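PDB 5C5D: phosphoribosylaminoimidazole carboxylase, which catalyses the reversible conversion of 5-aminoimidazole ribonucleotide and CO2 to 4-carboxy-5-aminoimidazole ribonucleotide in de novo purine biosynthesis. Local coordinates for the interface of chains A and B. Sequence-based numbering; all coordinates share one arbitrary frame. Chains: chain A/B, phosphoribosylaminoimidazole carboxylase.

The interface of chains A and B. Residues chain A 68-69, 91, 93-94, 98; chain B 104.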
# COMPACT_ATOMS: atom_id res chain seq x y z
N ARG A 68 -3.48 -6.14 16.62
CA ARG A 68 -2.93 -4.80 16.45
C ARG A 68 -1.41 -4.88 16.38
O ARG A 68 -0.88 -5.78 15.73
CB ARG A 68 -3.41 -3.87 17.59
CG ARG A 68 -4.94 -3.86 17.68
CD ARG A 68 -5.46 -2.73 18.56
NE ARG A 68 -6.92 -2.73 18.56
CZ ARG A 68 -7.68 -1.94 19.32
NH1 ARG A 68 -7.12 -1.07 20.16
NH2 ARG A 68 -9.00 -2.04 19.25
N SER A 69 -0.71 -3.97 17.02
CA SER A 69 0.74 -4.01 17.00
C SER A 69 1.21 -5.10 17.95
O SER A 69 1.01 -4.98 19.16
CB SER A 69 1.34 -2.66 17.40
OG SER A 69 2.76 -2.74 17.42
N SER A 91 -6.76 -9.42 10.51
CA SER A 91 -7.33 -8.08 10.55
C SER A 91 -7.28 -7.45 9.19
O SER A 91 -6.32 -7.68 8.45
CB SER A 91 -6.58 -7.19 11.53
OG SER A 91 -7.10 -5.87 11.51
N SER A 93 -7.67 -4.05 9.12
CA SER A 93 -7.29 -2.68 9.44
C SER A 93 -6.06 -2.26 8.64
O SER A 93 -5.06 -2.97 8.60
CB SER A 93 -7.06 -2.57 10.96
OG SER A 93 -6.48 -1.34 11.34
N PHE A 94 -6.15 -1.12 7.97
CA PHE A 94 -5.03 -0.64 7.15
C PHE A 94 -4.52 -1.71 6.18
O PHE A 94 -3.34 -1.89 6.03
CB PHE A 94 -3.88 -0.14 8.02
CG PHE A 94 -4.26 1.03 8.91
CD1 PHE A 94 -4.42 2.29 8.38
CD2 PHE A 94 -4.42 0.88 10.26
CE1 PHE A 94 -4.78 3.37 9.17
CE2 PHE A 94 -4.79 1.97 11.06
CZ PHE A 94 -4.93 3.22 10.52
N ASP A 98 -1.08 -4.56 10.18
CA ASP A 98 -0.63 -5.08 11.46
C ASP A 98 0.41 -6.19 11.29
O ASP A 98 1.20 -6.45 12.18
CB ASP A 98 -1.80 -5.63 12.26
CG ASP A 98 -2.71 -4.53 12.84
OD1 ASP A 98 -2.23 -3.42 13.19
OD2 ASP A 98 -3.94 -4.80 12.96
N ARG B 104 -0.79 1.36 16.23
CA ARG B 104 -1.86 0.44 16.58
C ARG B 104 -1.75 -0.15 17.99
O ARG B 104 -1.44 -1.32 18.20
CB ARG B 104 -1.91 -0.68 15.56
CG ARG B 104 -2.39 -0.16 14.20
CD ARG B 104 -3.90 -0.16 14.17
NE ARG B 104 -4.41 -1.54 14.08
CZ ARG B 104 -5.65 -1.94 14.34
NH1 ARG B 104 -6.56 -1.09 14.81
NH2 ARG B 104 -6.00 -3.20 14.15
O HOH W 1 -8.56 -5.13 13.66
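Across the two-fold interface of this class II PurE, B:Arg104, just past the end of helix 99-103, reaches into a pocket of chain A built from the loop at A:Arg68 and A:Ser69, the 3-10 helix 93-96 and A:Asp98. A side-on salt bridge joins B:Arg104 to A:Asp98: B:Arg104 NE donates to carboxylate oxygen OD1 of A:Asp98 at 3.0 Å and NH2 to OD2 at 2.9 Å. Both bonds are nearly straight, and each oxygen accepts through its syn lone pair. Carboxylate and guanidinium planes lie 10° apart, nearly coplanar, an alignment that the paired bonds fix. Bends at chi2 (-85°) and chi3 (-72°) fold the arginine back, turning its NE/NH2 edge to the acid. A:Ser93 OG sits over the centre of one guanidinium face, 3.2 Å from B:Arg104 CZ. The extended A:Arg68 crosses the opposite face with its aliphatic part, CG lying toward the rim, 3.7 Å from B:Arg104 NH2. A:Arg68 NE stays 4.1 Å from B:Arg104 NH1, a proximity of two probably positive groups that the carboxylate of A:Asp98 may offset. A water held by A:Ser91 OG also makes a longer, bent contact to B:Arg104 NH2; the same OG accepts a bond from the backbone N of A:Ser93, which ties the water site to the 3-10 helix. A:Phe94 CE2 lies 3.9 Å from methylene carbon CD of B:Arg104. At the backbone, the substrate-binding A:Ser69 donates its N to B:Arg104 O at 3.0 Å, linking the partner chain to an active-site loop.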